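Local structure of peptidoglycan-N-acetylglucosamine deacetylase BC_1974 (Bacillus cereus, 5N1P) at residues 56-61 with 80-85; 94-99 with 119-124; 109-114 with 201-206. The protein removes the N-acetyl group from N-acetylglucosamine residues of peptidoglycan, releasing acetate, in a reaction that depends on a bound divalent metal such as zinc. All blocks are in the same frame, centred on the assembly; numbering follows the deposited sequence.

Interaction 1: 56-61 with 80-85; sequences VGMHSM and EDQGLI. With ZN (zinc ion), chain F; 8GK (~{N}-oxidanylnaphthalene-1-carboxamide), chain E.
The Asp81 carboxylate turns OD2 toward the backbone that carries the His59 ring. That ring meets the zinc ion through NE2 at 2.1 Å. O12 and O14 of the bound hydroxamate both bind the metal; O12 lies at the ring edge, in plane, and O14 is oblique to the ring. The ring of His63 meets that of His59 nearly at a right angle. This is the metal site of the NodB-homology (CE4) deacetylase fold, where Asp10, His59 and His63 hold the zinc ion at the end of strand 55-58. His59 CG is anti to the backbone N (chi1 -164°), and its first side-chain bond, from CA, starts away from helix 74-89. Its ND1 is fixed by a hydrogen bond to the carbonyl of Arg97. The helix acts from behind: His59 N donates to Asp81 OD2 at 3.3 Å, nearly in line with the C-O bond, and Ser60 N adds a weak bond to the same oxygen. Asp81 is thus a second-shell residue that holds the backbone of a zinc ligand. Met58 packs by the carboxylate oxygen OD2, and Met61 SD lies against Asp81 CB. Met58 CG packs 3.6 Å from Gln82 N, and its SD lies against Gln82 CB. Further back, Val56 CG1 meets Ile85 CG2. Met61 crosses Glu80 at about a right angle, and its CE reaches Leu84 CD1 at 3.7 Å.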
loop_
_atom_site.group_PDB
_atom_site.type_symbol
_atom_site.label_atom_id
_atom_site.label_comp_id
_atom_site.label_asym_id
_atom_site.label_seq_id
_atom_site.Cartn_x
_atom_site.Cartn_y
_atom_site.Cartn_z
ATOM N N VAL A 56 -7.624 -3.806 1.996
ATOM C CA VAL A 56 -7.131 -4.375 0.748
ATOM C C VAL A 56 -7.577 -3.520 -0.436
ATOM O O VAL A 56 -8.769 -3.366 -0.690
ATOM C CB VAL A 56 -7.628 -5.805 0.541
ATOM C CG1 VAL A 56 -7.169 -6.311 -0.796
ATOM C CG2 VAL A 56 -7.126 -6.702 1.681
ATOM N N GLY A 57 -6.602 -2.959 -1.140
ATOM C CA GLY A 57 -6.864 -2.137 -2.314
ATOM C C GLY A 57 -6.100 -2.630 -3.528
ATOM O O GLY A 57 -5.479 -3.692 -3.497
ATOM N N MET A 58 -6.131 -1.834 -4.596
ATOM C CA MET A 58 -5.644 -2.277 -5.899
ATOM C C MET A 58 -4.328 -1.621 -6.306
ATOM O O MET A 58 -4.133 -0.429 -6.079
ATOM C CB MET A 58 -6.678 -1.976 -6.991
ATOM C CG MET A 58 -7.897 -2.899 -6.966
ATOM S SD MET A 58 -9.138 -2.462 -5.741
ATOM C CE MET A 58 -9.535 -0.802 -6.287
ATOM N N HIS A 59 -3.465 -2.401 -6.954
ATOM C CA HIS A 59 -2.170 -1.894 -7.449
ATOM C C HIS A 59 -1.952 -2.254 -8.923
ATOM O O HIS A 59 -0.820 -2.252 -9.387
ATOM C CB HIS A 59 -1.021 -2.445 -6.602
ATOM C CG HIS A 59 0.288 -1.719 -6.767
ATOM N ND1 HIS A 59 0.385 -0.345 -6.835
ATOM C CD2 HIS A 59 1.558 -2.190 -6.808
ATOM C CE1 HIS A 59 1.660 -0.001 -6.927
ATOM N NE2 HIS A 59 2.394 -1.101 -6.918
ATOM N N SER A 60 -3.054 -2.548 -9.618
ATOM C CA SER A 60 -3.155 -2.796 -11.063
ATOM C C SER A 60 -2.955 -4.273 -11.431
ATOM O O SER A 60 -2.788 -5.135 -10.558
ATOM C CB SER A 60 -2.177 -1.928 -11.874
ATOM O OG SER A 60 -0.889 -2.530 -11.994
ATOM N N MET A 61 -3.026 -4.555 -12.729
ATOM C CA MET A 61 -2.868 -5.910 -13.257
ATOM C C MET A 61 -1.461 -6.147 -13.790
ATOM O O MET A 61 -0.848 -7.182 -13.531
ATOM C CB MET A 61 -3.870 -6.168 -14.392
ATOM C CG MET A 61 -5.325 -6.151 -13.984
ATOM S SD MET A 61 -5.806 -7.378 -12.737
ATOM C CE MET A 61 -5.329 -8.913 -13.508
ATOM N N GLU A 80 -10.445 -4.185 -13.135
ATOM C CA GLU A 80 -10.282 -5.630 -13.273
ATOM C C GLU A 80 -9.775 -6.236 -11.962
ATOM O O GLU A 80 -10.245 -7.288 -11.519
ATOM C CB GLU A 80 -9.323 -5.972 -14.422
ATOM C CG GLU A 80 -9.159 -7.466 -14.619
ATOM C CD GLU A 80 -8.275 -7.824 -15.801
ATOM O OE1 GLU A 80 -7.882 -6.918 -16.569
ATOM O OE2 GLU A 80 -7.974 -9.022 -15.953
ATOM N N ASP A 81 -8.810 -5.558 -11.357
ATOM C CA ASP A 81 -8.200 -5.983 -10.100
ATOM C C ASP A 81 -9.256 -5.948 -8.984
ATOM O O ASP A 81 -9.362 -6.869 -8.163
ATOM C CB ASP A 81 -7.014 -5.060 -9.802
ATOM C CG ASP A 81 -6.021 -5.632 -8.800
ATOM O OD1 ASP A 81 -6.024 -6.847 -8.499
ATOM O OD2 ASP A 81 -5.195 -4.818 -8.321
ATOM N N GLN A 82 -10.062 -4.892 -8.995
ATOM C CA GLN A 82 -11.159 -4.749 -8.048
ATOM C C GLN A 82 -12.081 -5.970 -8.070
ATOM O O GLN A 82 -12.458 -6.497 -7.018
ATOM C CB GLN A 82 -11.941 -3.484 -8.371
ATOM C CG GLN A 82 -13.101 -3.188 -7.443
ATOM C CD GLN A 82 -13.967 -2.094 -7.994
ATOM O OE1 GLN A 82 -14.529 -2.228 -9.089
ATOM N NE2 GLN A 82 -14.091 -0.996 -7.255
ATOM N N GLY A 83 -12.414 -6.425 -9.273
ATOM C CA GLY A 83 -13.308 -7.571 -9.426
ATOM C C GLY A 83 -12.694 -8.855 -8.887
ATOM O O GLY A 83 -13.390 -9.670 -8.281
ATOM N N LEU A 84 -11.396 -9.045 -9.107
ATOM C CA LEU A 84 -10.697 -10.219 -8.590
ATOM C C LEU A 84 -10.722 -10.251 -7.063
ATOM O O LEU A 84 -10.952 -11.299 -6.449
ATOM C CB LEU A 84 -9.246 -10.234 -9.074
ATOM C CG LEU A 84 -9.062 -10.501 -10.569
ATOM C CD1 LEU A 84 -7.588 -10.348 -10.954
ATOM C CD2 LEU A 84 -9.574 -11.886 -10.924
ATOM N N ILE A 85 -10.472 -9.098 -6.457
ATOM C CA ILE A 85 -10.524 -9.007 -5.004
ATOM C C ILE A 85 -11.953 -9.260 -4.499
ATOM O O ILE A 85 -12.153 -10.020 -3.535
ATOM C CB ILE A 85 -9.992 -7.642 -4.545
ATOM C CG1 ILE A 85 -8.496 -7.567 -4.837
ATOM C CG2 ILE A 85 -10.232 -7.444 -3.044
ATOM C CD1 ILE A 85 -7.916 -6.164 -4.739
HETATM ZN ZN ZN F . 4.487 -1.399 -7.201
HETATM C C1 8GK E . 5.535 1.403 -6.758
HETATM C C2 8GK E . 6.590 2.406 -7.088
HETATM C C3 8GK E . 7.663 1.999 -7.867
HETATM C C4 8GK E . 8.653 2.915 -8.209
HETATM C C5 8GK E . 8.564 4.240 -7.782
HETATM C C6 8GK E . 7.485 4.646 -7.004
HETATM C C7 8GK E . 6.496 3.726 -6.662
HETATM C C8 8GK E . 9.724 2.491 -8.982
HETATM C C9 8GK E . 9.819 1.169 -9.411
HETATM C C10 8GK E . 8.829 0.256 -9.065
HETATM C C11 8GK E . 7.753 0.677 -8.295
HETATM O O12 8GK E . 4.854 1.005 -7.681
HETATM N N13 8GK E . 5.370 0.936 -5.521
HETATM O O14 8GK E . 4.950 -0.387 -5.394
HETATM O O HOH W 1 6.743 -1.788 -7.041
#

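Interaction 2: 94-99 with 119-124; sequences KLTRPP and FKVWDW. With 8GK (~{N}-oxidanylnaphthalene-1-carboxamide), chain E.
Arg97 NE donates to Trp122 O at 2.9 Å, with the acceptor in the guanidinium plane and the donor lifted out of the carbonyl plane. NH2 adds a weak bond to Asp123 O at 2.8 Å. Trp124 CE3 lies over one face of the guanidinium, toward its rim, and the two planes stand 78° apart. The far end of the indole reaches the inhibitor, with CH2 3.3 Å from its C7, while Pro99 CA approaches O12. Bends at chi2 (77°) and chi3 (50°) fold the arginine chain back toward Trp122. Positioned by these carbonyls, NH1 forms a salt bridge with Asp9, the probable catalytic base, and bonds to Thr7 OG1. Behind this shell, strands 95-96 and 120-121 pair in parallel within a beta-alpha-beta unit, connected through helix 108-116. Lys120 N bonds to Lys94 O, and Trp122 N to Thr96 O. Lys120 O is gripped twice, by Thr96 N and by Thr96 OG1 at 2.8 Å. On one face Leu95 CD1 packs on Lys120 CB at 3.6 Å, and CD2 lies over one face of the Trp122 indole, toward its rim. Just past strand 95-96, Pro98 CG meets Val121 CG1 of the partner strand at 3.6 Å.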
loop_
_atom_site.group_PDB
_atom_site.type_symbol
_atom_site.label_atom_id
_atom_site.label_comp_id
_atom_site.label_asym_id
_atom_site.label_seq_id
_atom_site.Cartn_x
_atom_site.Cartn_y
_atom_site.Cartn_z
ATOM N N LYS A 94 -12.336 0.679 -3.147
ATOM C CA LYS A 94 -12.289 1.893 -3.964
ATOM C C LYS A 94 -10.888 2.495 -4.074
ATOM O O LYS A 94 -10.629 3.257 -4.994
ATOM C CB LYS A 94 -13.243 2.954 -3.412
ATOM C CG LYS A 94 -14.720 2.536 -3.451
ATOM C CD LYS A 94 -15.124 2.049 -4.841
ATOM C CE LYS A 94 -16.610 1.652 -4.920
ATOM N NZ LYS A 94 -16.897 0.316 -4.314
ATOM N N LEU A 95 -9.990 2.172 -3.143
ATOM C CA LEU A 95 -8.683 2.837 -3.124
ATOM C C LEU A 95 -7.658 2.134 -4.001
ATOM O O LEU A 95 -7.472 0.918 -3.927
ATOM C CB LEU A 95 -8.161 2.938 -1.687
ATOM C CG LEU A 95 -6.891 3.781 -1.515
ATOM C CD1 LEU A 95 -7.155 5.252 -1.871
ATOM C CD2 LEU A 95 -6.390 3.625 -0.081
ATOM N N THR A 96 -6.989 2.920 -4.837
ATOM C CA THR A 96 -5.927 2.438 -5.694
ATOM C C THR A 96 -4.612 3.121 -5.312
ATOM O O THR A 96 -4.604 4.237 -4.802
ATOM C CB THR A 96 -6.217 2.716 -7.186
ATOM O OG1 THR A 96 -6.106 4.129 -7.444
ATOM C CG2 THR A 96 -7.616 2.258 -7.541
ATOM N N ARG A 97 -3.522 2.411 -5.546
ATOM C CA ARG A 97 -2.161 2.944 -5.385
ATOM C C ARG A 97 -1.492 2.844 -6.753
ATOM O O ARG A 97 -1.350 1.755 -7.302
ATOM C CB ARG A 97 -1.425 2.145 -4.303
ATOM C CG ARG A 97 0.097 2.086 -4.349
ATOM C CD ARG A 97 0.787 3.349 -3.844
ATOM N NE ARG A 97 0.380 3.898 -2.552
ATOM C CZ ARG A 97 0.816 3.489 -1.359
ATOM N NH1 ARG A 97 1.600 2.421 -1.253
ATOM N NH2 ARG A 97 0.419 4.120 -0.253
ATOM N N PRO A 98 -1.116 3.990 -7.342
ATOM C CA PRO A 98 -0.549 3.917 -8.697
ATOM C C PRO A 98 0.837 3.297 -8.718
ATOM O O PRO A 98 1.714 3.719 -7.967
ATOM C CB PRO A 98 -0.452 5.390 -9.145
ATOM C CG PRO A 98 -1.280 6.164 -8.172
ATOM C CD PRO A 98 -1.301 5.378 -6.878
ATOM N N PRO A 99 1.044 2.304 -9.589
ATOM C CA PRO A 99 2.427 1.900 -9.817
ATOM C C PRO A 99 3.277 3.109 -10.235
ATOM O O PRO A 99 2.850 3.898 -11.074
ATOM C CB PRO A 99 2.301 0.882 -10.944
ATOM C CG PRO A 99 0.948 0.266 -10.730
ATOM C CD PRO A 99 0.082 1.408 -10.253
ATOM N N PHE A 119 -13.245 5.662 -8.006
ATOM C CA PHE A 119 -11.999 5.262 -7.351
ATOM C C PHE A 119 -11.355 6.420 -6.605
ATOM O O PHE A 119 -11.604 7.591 -6.914
ATOM C CB PHE A 119 -10.995 4.718 -8.374
ATOM C CG PHE A 119 -11.417 3.443 -9.004
ATOM C CD1 PHE A 119 -11.250 2.243 -8.333
ATOM C CD2 PHE A 119 -12.003 3.430 -10.256
ATOM C CE1 PHE A 119 -11.646 1.049 -8.907
ATOM C CE2 PHE A 119 -12.403 2.237 -10.825
ATOM C CZ PHE A 119 -12.219 1.050 -10.145
ATOM N N LYS A 120 -10.516 6.081 -5.634
ATOM C CA LYS A 120 -9.612 7.029 -5.002
ATOM C C LYS A 120 -8.165 6.621 -5.287
ATOM O O LYS A 120 -7.900 5.495 -5.724
ATOM C CB LYS A 120 -9.841 7.104 -3.482
ATOM C CG LYS A 120 -11.244 7.529 -3.048
ATOM C CD LYS A 120 -11.552 8.972 -3.428
ATOM C CE LYS A 120 -12.923 9.377 -2.890
ATOM N NZ LYS A 120 -13.300 10.753 -3.312
ATOM N N VAL A 121 -7.238 7.546 -5.043
ATOM C CA VAL A 121 -5.827 7.319 -5.299
ATOM C C VAL A 121 -5.012 7.749 -4.091
ATOM O O VAL A 121 -5.119 8.897 -3.650
ATOM C CB VAL A 121 -5.321 8.126 -6.529
ATOM C CG1 VAL A 121 -3.793 8.123 -6.575
ATOM C CG2 VAL A 121 -5.905 7.581 -7.815
ATOM N N TRP A 122 -4.190 6.843 -3.567
ATOM C CA TRP A 122 -3.236 7.209 -2.527
ATOM C C TRP A 122 -1.817 6.995 -3.019
ATOM O O TRP A 122 -1.466 5.890 -3.484
ATOM C CB TRP A 122 -3.444 6.399 -1.243
ATOM C CG TRP A 122 -4.175 7.134 -0.163
ATOM C CD1 TRP A 122 -4.989 8.230 -0.316
ATOM C CD2 TRP A 122 -4.116 6.867 1.242
ATOM N NE1 TRP A 122 -5.462 8.637 0.917
ATOM C CE2 TRP A 122 -4.925 7.823 1.888
ATOM C CE3 TRP A 122 -3.455 5.905 2.019
ATOM C CZ2 TRP A 122 -5.093 7.856 3.270
ATOM C CZ3 TRP A 122 -3.626 5.937 3.396
ATOM C CH2 TRP A 122 -4.437 6.909 4.003
ATOM N N ASP A 123 -1.013 8.054 -2.936
ATOM C CA ASP A 123 0.425 7.920 -3.049
ATOM C C ASP A 123 0.948 7.704 -1.624
ATOM O O ASP A 123 0.386 6.895 -0.888
ATOM C CB ASP A 123 1.044 9.152 -3.729
ATOM C CG ASP A 123 0.647 9.264 -5.196
ATOM O OD1 ASP A 123 0.891 8.302 -5.951
ATOM O OD2 ASP A 123 0.088 10.311 -5.612
ATOM N N TRP A 124 1.999 8.412 -1.223
ATOM C CA TRP A 124 2.557 8.187 0.107
ATOM C C TRP A 124 3.236 9.449 0.592
ATOM O O TRP A 124 3.430 10.365 -0.203
ATOM C CB TRP A 124 3.547 7.015 0.084
ATOM C CG TRP A 124 4.587 7.171 -0.975
ATOM C CD1 TRP A 124 5.805 7.789 -0.843
ATOM C CD2 TRP A 124 4.510 6.729 -2.337
ATOM N NE1 TRP A 124 6.486 7.751 -2.032
ATOM C CE2 TRP A 124 5.713 7.112 -2.969
ATOM C CE3 TRP A 124 3.533 6.054 -3.086
ATOM C CZ2 TRP A 124 5.976 6.842 -4.314
ATOM C CZ3 TRP A 124 3.791 5.788 -4.420
ATOM C CH2 TRP A 124 5.010 6.180 -5.017
HETATM C C1 8GK E . 5.535 1.403 -6.758
HETATM C C2 8GK E . 6.590 2.406 -7.088
HETATM C C3 8GK E . 7.663 1.999 -7.867
HETATM C C4 8GK E . 8.653 2.915 -8.209
HETATM C C5 8GK E . 8.564 4.240 -7.782
HETATM C C6 8GK E . 7.485 4.646 -7.004
HETATM C C7 8GK E . 6.496 3.726 -6.662
HETATM C C8 8GK E . 9.724 2.491 -8.982
HETATM C C9 8GK E . 9.819 1.169 -9.411
HETATM C C10 8GK E . 8.829 0.256 -9.065
HETATM C C11 8GK E . 7.753 0.677 -8.295
HETATM O O12 8GK E . 4.854 1.005 -7.681
HETATM N N13 8GK E . 5.370 0.936 -5.521
HETATM O O14 8GK E . 4.950 -0.387 -5.394
#

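Interaction 3: 109-114 with 201-206; sequences GLRNKV and WHDNRM
Arg111 lays its guanidinium flat on the indole of Trp201, a cation-pi stack with planes 23° apart. NH1 sits over the centre of the ring system, 3.3 Å from CD2, and CD makes a CH-pi contact with the five-membered ring. The bend at chi3 (-57°) places NE to donate to Asp203 OD2 at 2.9 Å. OD2 receives this salt bridge on its anti side, somewhat out of plane, while Arg205 uses the syn lone pairs. That arginine comes side-on, NE to OD1 and NH2 to OD2. Water 2 links Arg111 NH2 to Asp203 OD2. The aliphatic part of Arg111 rests on Met206, with CD 3.6 Å from CE. One residue on, Asn112 OD1 accepts from Arg205 NH1 at 2.7 Å, nearly along the C=O axis, and weakly from NH2. Val114 then meets Met206 CB through CG1. The C-terminal loop is thereby fastened to helix 108-116 of the deacetylase fold. Asp203 also organises its own loop: OD1 accepts from Arg205 N in an Asx turn, within a type I turn from Asp203 to Met206. One carboxylate shared by two arginines should offset their mutual repulsion and probably stays ionised.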
loop_
_atom_site.group_PDB
_atom_site.type_symbol
_atom_site.label_atom_id
_atom_site.label_comp_id
_atom_site.label_asym_id
_atom_site.label_seq_id
_atom_site.Cartn_x
_atom_site.Cartn_y
_atom_site.Cartn_z
ATOM N N GLY A 109 -6.778 13.953 -17.698
ATOM C CA GLY A 109 -7.832 13.115 -18.236
ATOM C C GLY A 109 -8.004 11.842 -17.436
ATOM O O GLY A 109 -9.127 11.401 -17.211
ATOM N N LEU A 110 -6.891 11.243 -17.020
ATOM C CA LEU A 110 -6.949 10.025 -16.224
ATOM C C LEU A 110 -7.496 10.289 -14.827
ATOM O O LEU A 110 -8.237 9.470 -14.289
ATOM C CB LEU A 110 -5.568 9.370 -16.129
ATOM C CG LEU A 110 -5.073 8.723 -17.425
ATOM C CD1 LEU A 110 -3.737 8.027 -17.203
ATOM C CD2 LEU A 110 -6.100 7.732 -17.944
ATOM N N ARG A 111 -7.151 11.431 -14.233
ATOM C CA ARG A 111 -7.679 11.723 -12.900
ATOM C C ARG A 111 -9.204 11.874 -12.964
ATOM O O ARG A 111 -9.912 11.430 -12.060
ATOM C CB ARG A 111 -7.025 12.973 -12.304
ATOM C CG ARG A 111 -5.544 12.787 -12.097
ATOM C CD ARG A 111 -4.952 13.778 -11.101
ATOM N NE ARG A 111 -5.165 15.188 -11.427
ATOM C CZ ARG A 111 -4.417 15.889 -12.278
ATOM N NH1 ARG A 111 -3.445 15.299 -12.961
ATOM N NH2 ARG A 111 -4.673 17.173 -12.477
ATOM N N ASN A 112 -9.712 12.467 -14.042
ATOM C CA ASN A 112 -11.162 12.522 -14.240
ATOM C C ASN A 112 -11.774 11.129 -14.362
ATOM O O ASN A 112 -12.822 10.852 -13.779
ATOM C CB ASN A 112 -11.508 13.351 -15.474
ATOM C CG ASN A 112 -11.337 14.825 -15.236
ATOM O OD1 ASN A 112 -11.353 15.280 -14.093
ATOM N ND2 ASN A 112 -11.181 15.587 -16.313
ATOM N N LYS A 113 -11.107 10.250 -15.103
ATOM C CA LYS A 113 -11.598 8.884 -15.264
ATOM C C LYS A 113 -11.619 8.146 -13.929
ATOM O O LYS A 113 -12.533 7.365 -13.652
ATOM C CB LYS A 113 -10.745 8.118 -16.276
ATOM C CG LYS A 113 -10.902 8.593 -17.711
ATOM C CD LYS A 113 -10.328 7.580 -18.689
ATOM C CE LYS A 113 -10.568 8.007 -20.132
ATOM N NZ LYS A 113 -12.008 8.260 -20.394
ATOM N N VAL A 114 -10.610 8.395 -13.102
ATOM C CA VAL A 114 -10.552 7.809 -11.766
ATOM C C VAL A 114 -11.766 8.223 -10.950
ATOM O O VAL A 114 -12.467 7.372 -10.381
ATOM C CB VAL A 114 -9.248 8.232 -11.033
ATOM C CG1 VAL A 114 -9.339 7.980 -9.529
ATOM C CG2 VAL A 114 -8.058 7.516 -11.635
ATOM N N TRP A 201 -0.503 14.999 -6.779
ATOM C CA TRP A 201 -1.125 16.099 -7.523
ATOM C C TRP A 201 -1.843 17.077 -6.614
ATOM O O TRP A 201 -2.278 18.129 -7.066
ATOM C CB TRP A 201 -2.123 15.563 -8.558
ATOM C CG TRP A 201 -1.461 14.879 -9.704
ATOM C CD1 TRP A 201 -1.206 13.545 -9.825
ATOM C CD2 TRP A 201 -0.940 15.499 -10.879
ATOM N NE1 TRP A 201 -0.553 13.294 -11.013
ATOM C CE2 TRP A 201 -0.388 14.480 -11.682
ATOM C CE3 TRP A 201 -0.882 16.822 -11.335
ATOM C CZ2 TRP A 201 0.205 14.735 -12.916
ATOM C CZ3 TRP A 201 -0.295 17.073 -12.564
ATOM C CH2 TRP A 201 0.241 16.035 -13.339
ATOM N N HIS A 202 -1.988 16.716 -5.339
ATOM C CA HIS A 202 -2.813 17.486 -4.408
ATOM C C HIS A 202 -4.193 17.701 -5.026
ATOM O O HIS A 202 -4.787 18.771 -4.923
ATOM C CB HIS A 202 -2.139 18.817 -4.045
ATOM C CG HIS A 202 -0.800 18.654 -3.388
ATOM N ND1 HIS A 202 0.034 19.719 -3.115
ATOM C CD2 HIS A 202 -0.146 17.550 -2.957
ATOM C CE1 HIS A 202 1.138 19.278 -2.540
ATOM N NE2 HIS A 202 1.058 17.963 -2.437
ATOM N N ASP A 203 -4.673 16.660 -5.699
ATOM C CA ASP A 203 -5.998 16.649 -6.311
ATOM C C ASP A 203 -6.990 16.179 -5.258
ATOM O O ASP A 203 -6.994 15.007 -4.890
ATOM C CB ASP A 203 -6.009 15.732 -7.542
ATOM C CG ASP A 203 -7.331 15.768 -8.305
ATOM O OD1 ASP A 203 -8.354 16.206 -7.743
ATOM O OD2 ASP A 203 -7.341 15.332 -9.474
ATOM N N ASN A 204 -7.826 17.088 -4.764
ATOM C CA ASN A 204 -8.655 16.761 -3.613
ATOM C C ASN A 204 -9.899 15.975 -3.974
ATOM O O ASN A 204 -10.710 15.662 -3.104
ATOM C CB ASN A 204 -9.028 18.033 -2.858
ATOM C CG ASN A 204 -7.843 18.620 -2.125
ATOM O OD1 ASN A 204 -7.002 17.880 -1.611
ATOM N ND2 ASN A 204 -7.759 19.946 -2.083
ATOM N N ARG A 205 -10.028 15.632 -5.251
ATOM C CA ARG A 205 -11.163 14.831 -5.708
ATOM C C ARG A 205 -10.907 13.329 -5.630
ATOM O O ARG A 205 -11.839 12.535 -5.714
ATOM C CB ARG A 205 -11.521 15.192 -7.143
ATOM C CG ARG A 205 -11.936 16.635 -7.347
ATOM C CD ARG A 205 -12.003 16.904 -8.828
ATOM N NE ARG A 205 -10.825 16.348 -9.485
ATOM C CZ ARG A 205 -10.791 15.943 -10.750
ATOM N NH1 ARG A 205 -11.879 16.034 -11.508
ATOM N NH2 ARG A 205 -9.668 15.446 -11.251
ATOM N N MET A 206 -9.650 12.930 -5.491
ATOM C CA MET A 206 -9.359 11.502 -5.430
ATOM C C MET A 206 -8.630 11.140 -4.143
ATOM O O MET A 206 -8.163 10.014 -3.998
ATOM C CB MET A 206 -8.563 11.045 -6.660
ATOM C CG MET A 206 -7.238 11.731 -6.889
ATOM S SD MET A 206 -6.519 11.308 -8.505
ATOM C CE MET A 206 -4.813 11.725 -8.157
HETATM O O HOH W 2 -7.213 17.486 -11.280
#

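The three contacts run outward from the zinc site toward the C-terminus. Interactions 1 and 2 have centres 11 Å apart and follow in series along the chain, with helix 74-89 leading into strand 95-96. They touch where Met58 O accepts from Arg97 N, and both reach the bound inhibitor. The centre of interaction 3 lies about 10 Å from that of interaction 2 and about 18 Å from that of interaction 1. Its segments alternate with those of interaction 2: helix 108-116 connects strands 95-96 and 120-121, and Val121 N probably bonds to Met206 O. The chain end is thus tied to the parallel strand pair whose following loops supply Pro99 and Trp124 to the inhibitor pocket.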